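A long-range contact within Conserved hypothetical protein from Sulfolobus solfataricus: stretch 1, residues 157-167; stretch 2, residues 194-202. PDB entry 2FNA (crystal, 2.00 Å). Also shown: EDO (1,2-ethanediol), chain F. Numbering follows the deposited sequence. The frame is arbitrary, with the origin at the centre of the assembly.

Stretch 1 (157-167) LLPALAYAYDN
Stretch 2 194-202: SPLFGRAFS

Stretch 1 is mostly a regular alpha helix, running through to N167, with phi near -60° and psi near -45° over most of its length and i-to-i+4 hydrogen bonds such as A162 N to L158 O (2.9 Å) and D166 N to A162 O (2.9 Å); by N167 phi has drifted to -125°. The second stretch, 194-202, has no such repeat and is shaped by two overlapping turns. A type I turn from S194 to F197 is closed by F197 N to S194 O at 3.1 Å, and a type II turn from L196 to R199 by R199 N to L196 O at 3.3 Å. G198 takes phi/psi of 84/1, a positive phi that favours glycine. From R199 onward the chain is extended, with psi near 135°. The closest CA pair across the stretches is P159 CA to P195 CA, 5.5 Å apart; from there both chains run on so that Y165 and D166 meet R199 and A200.

The helix offers L158, L161, A162 and Y165 toward the turns, the spacing of one helical face. A162 sets the close approach: its CB lies 3.5 Å from P195 CB and 3.4 Å from P195 O, so a small methyl lets the backbone of the turn come near. P195, C-gamma exo, also packs its CG against L158 CB (3.8 Å) and P159 CG (4.2 Å). L196 leaves its backbone sideways, yet its m,t rotamer (-63°, 178°) carries the tip inward, placing CD2 3.7 Å from A162 CA and 4.4 Å from L161 CB, and CD1 4.3 Å from L158 CD2. L158 and L161 are likewise m,t, and all three leucines are buried in the structure.

Farther along the helix the contact becomes polar. Y165, chi1 t (-169°) and chi2 -70°, donates from OH to A200 O at 2.7 Å, a bond to backbone that needs no particular side chain at 200; the A200 methyl points away. One face of the tyrosine ring receives R199 CB in a CH-pi contact, 4.0 Å from CB to the ring centroid and 24° off the normal, while Y165 CE2 reaches F201 CD1 at 4.4 Å.

R199, with chi1 m (-67°), chi2 and chi3 t and chi4 75°, thus spends its aliphatic base on the tyrosine and its guanidinium on D166. That salt bridge is two-pronged: R199 NE to D166 OD1 at 3.1 Å (171°) and R199 NH2 to D166 OD2 at 3.0 Å (152°). D166 starts sideways, but chi1 m (-62°) and chi2 -18° bring its carboxylate to the arginine.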

# COMPACT_ATOMS: atom_id res chain seq x y z
N LEU A 157 -10.82 -12.90 8.88
CA LEU A 157 -11.49 -11.68 9.31
C LEU A 157 -12.69 -11.31 8.46
O LEU A 157 -13.42 -10.39 8.81
CB LEU A 157 -10.51 -10.51 9.30
CG LEU A 157 -9.32 -10.62 10.27
CD1 LEU A 157 -8.36 -9.44 10.00
CD2 LEU A 157 -9.75 -10.64 11.72
N LEU A 158 -12.92 -12.02 7.36
CA LEU A 158 -13.94 -11.60 6.42
C LEU A 158 -15.34 -11.59 7.00
O LEU A 158 -16.07 -10.65 6.75
CB LEU A 158 -13.87 -12.41 5.12
CG LEU A 158 -12.62 -12.28 4.24
CD1 LEU A 158 -12.73 -13.14 2.96
CD2 LEU A 158 -12.32 -10.85 3.87
N PRO A 159 -15.75 -12.65 7.72
CA PRO A 159 -17.10 -12.62 8.29
C PRO A 159 -17.33 -11.43 9.23
O PRO A 159 -18.39 -10.83 9.22
CB PRO A 159 -17.22 -13.95 9.02
CG PRO A 159 -16.21 -14.83 8.37
CD PRO A 159 -15.08 -13.92 8.00
N ALA A 160 -16.32 -11.08 10.01
CA ALA A 160 -16.37 -9.90 10.88
C ALA A 160 -16.45 -8.58 10.09
O ALA A 160 -17.21 -7.69 10.43
CB ALA A 160 -15.16 -9.89 11.78
N LEU A 161 -15.67 -8.48 9.03
CA LEU A 161 -15.75 -7.31 8.14
C LEU A 161 -17.12 -7.15 7.52
O LEU A 161 -17.60 -6.03 7.40
CB LEU A 161 -14.70 -7.42 7.03
CG LEU A 161 -13.25 -7.35 7.50
CD1 LEU A 161 -12.27 -7.59 6.37
CD2 LEU A 161 -13.01 -5.99 8.16
N ALA A 162 -17.73 -8.28 7.13
CA ALA A 162 -19.07 -8.27 6.53
C ALA A 162 -20.13 -7.91 7.57
O ALA A 162 -21.06 -7.17 7.29
CB ALA A 162 -19.39 -9.63 5.92
N TYR A 163 -19.98 -8.45 8.77
CA TYR A 163 -20.87 -8.11 9.87
C TYR A 163 -20.89 -6.59 10.15
O TYR A 163 -21.96 -5.99 10.33
CB TYR A 163 -20.50 -8.91 11.13
CG TYR A 163 -21.34 -8.50 12.32
CD1 TYR A 163 -22.65 -8.92 12.42
CD2 TYR A 163 -20.85 -7.61 13.28
CE1 TYR A 163 -23.46 -8.52 13.46
CE2 TYR A 163 -21.66 -7.19 14.34
CZ TYR A 163 -22.97 -7.65 14.41
OH TYR A 163 -23.81 -7.27 15.43
N ALA A 164 -19.71 -5.99 10.21
CA ALA A 164 -19.55 -4.57 10.38
C ALA A 164 -20.17 -3.80 9.21
O ALA A 164 -20.96 -2.87 9.41
CB ALA A 164 -18.06 -4.22 10.50
N TYR A 165 -19.80 -4.20 8.00
CA TYR A 165 -20.34 -3.60 6.78
C TYR A 165 -21.85 -3.55 6.82
O TYR A 165 -22.46 -2.49 6.61
CB TYR A 165 -19.83 -4.38 5.53
CG TYR A 165 -20.14 -3.68 4.21
CD1 TYR A 165 -21.44 -3.58 3.74
CD2 TYR A 165 -19.13 -3.13 3.45
CE1 TYR A 165 -21.72 -2.94 2.55
CE2 TYR A 165 -19.40 -2.48 2.27
CZ TYR A 165 -20.71 -2.39 1.83
OH TYR A 165 -20.97 -1.76 0.66
N ASP A 166 -22.49 -4.70 7.10
CA ASP A 166 -23.95 -4.76 7.11
C ASP A 166 -24.61 -4.15 8.37
O ASP A 166 -25.71 -3.60 8.28
CB ASP A 166 -24.46 -6.20 6.90
CG ASP A 166 -24.04 -6.80 5.55
OD1 ASP A 166 -23.67 -6.04 4.61
OD2 ASP A 166 -24.08 -8.04 5.43
N ASN A 167 -23.92 -4.20 9.52
CA ASN A 167 -24.57 -3.89 10.82
C ASN A 167 -23.95 -2.80 11.73
O ASN A 167 -24.65 -2.28 12.60
CB ASN A 167 -24.67 -5.17 11.64
CG ASN A 167 -25.34 -6.28 10.86
OD1 ASN A 167 -26.55 -6.24 10.65
ND2 ASN A 167 -24.56 -7.24 10.38
N SER A 194 -18.44 -15.76 -0.56
CA SER A 194 -17.67 -15.02 0.40
C SER A 194 -18.48 -13.89 1.05
O SER A 194 -19.43 -13.36 0.45
CB SER A 194 -16.39 -14.48 -0.23
OG SER A 194 -16.59 -13.25 -0.88
N PRO A 195 -18.12 -13.55 2.30
CA PRO A 195 -18.87 -12.58 3.12
C PRO A 195 -19.03 -11.19 2.53
O PRO A 195 -20.05 -10.59 2.76
CB PRO A 195 -18.03 -12.50 4.39
CG PRO A 195 -17.37 -13.81 4.48
CD PRO A 195 -16.99 -14.10 3.07
N LEU A 196 -18.03 -10.69 1.80
CA LEU A 196 -18.12 -9.36 1.18
C LEU A 196 -18.56 -9.38 -0.29
O LEU A 196 -18.62 -8.32 -0.90
CB LEU A 196 -16.77 -8.64 1.27
CG LEU A 196 -16.23 -8.32 2.67
CD1 LEU A 196 -14.87 -7.64 2.59
CD2 LEU A 196 -17.23 -7.45 3.42
N PHE A 197 -18.93 -10.54 -0.85
CA PHE A 197 -19.35 -10.58 -2.23
C PHE A 197 -20.53 -9.65 -2.50
O PHE A 197 -21.50 -9.65 -1.76
CB PHE A 197 -19.73 -11.99 -2.65
CG PHE A 197 -20.05 -12.09 -4.12
CD1 PHE A 197 -19.02 -12.13 -5.06
CD2 PHE A 197 -21.36 -12.09 -4.57
CE1 PHE A 197 -19.30 -12.20 -6.42
CE2 PHE A 197 -21.64 -12.16 -5.94
CZ PHE A 197 -20.60 -12.22 -6.86
N GLY A 198 -20.45 -8.86 -3.58
CA GLY A 198 -21.60 -8.08 -4.04
C GLY A 198 -21.78 -6.75 -3.34
O GLY A 198 -22.70 -6.00 -3.66
N ARG A 199 -20.87 -6.44 -2.40
CA ARG A 199 -20.92 -5.20 -1.63
C ARG A 199 -20.00 -4.17 -2.24
O ARG A 199 -18.88 -4.49 -2.59
CB ARG A 199 -20.53 -5.50 -0.19
CG ARG A 199 -21.58 -6.37 0.47
CD ARG A 199 -21.12 -6.98 1.76
NE ARG A 199 -22.25 -7.63 2.42
CZ ARG A 199 -22.80 -8.79 2.05
NH1 ARG A 199 -22.33 -9.52 1.02
NH2 ARG A 199 -23.83 -9.26 2.74
N ALA A 200 -20.46 -2.94 -2.40
CA ALA A 200 -19.64 -1.95 -3.09
C ALA A 200 -18.64 -1.29 -2.14
O ALA A 200 -18.95 -1.06 -0.97
CB ALA A 200 -20.50 -0.92 -3.82
N PHE A 201 -17.43 -1.07 -2.64
CA PHE A 201 -16.40 -0.32 -1.93
C PHE A 201 -16.24 1.04 -2.57
O PHE A 201 -16.20 1.13 -3.80
CB PHE A 201 -15.07 -1.07 -2.01
CG PHE A 201 -15.14 -2.51 -1.57
CD1 PHE A 201 -16.02 -2.92 -0.58
CD2 PHE A 201 -14.30 -3.46 -2.14
CE1 PHE A 201 -16.08 -4.25 -0.18
CE2 PHE A 201 -14.34 -4.79 -1.73
CZ PHE A 201 -15.24 -5.18 -0.75
N SER A 202 -16.17 2.09 -1.76
CA SER A 202 -15.78 3.41 -2.22
C SER A 202 -14.28 3.34 -2.50
O SER A 202 -13.47 3.04 -1.58
CB SER A 202 -16.06 4.48 -1.18
OG SER A 202 -15.71 5.77 -1.65
C1 EDO F . -16.00 -2.99 -7.26
O1 EDO F . -14.67 -2.58 -7.66
C2 EDO F . -16.28 -2.93 -5.76
O2 EDO F . -17.27 -1.93 -5.51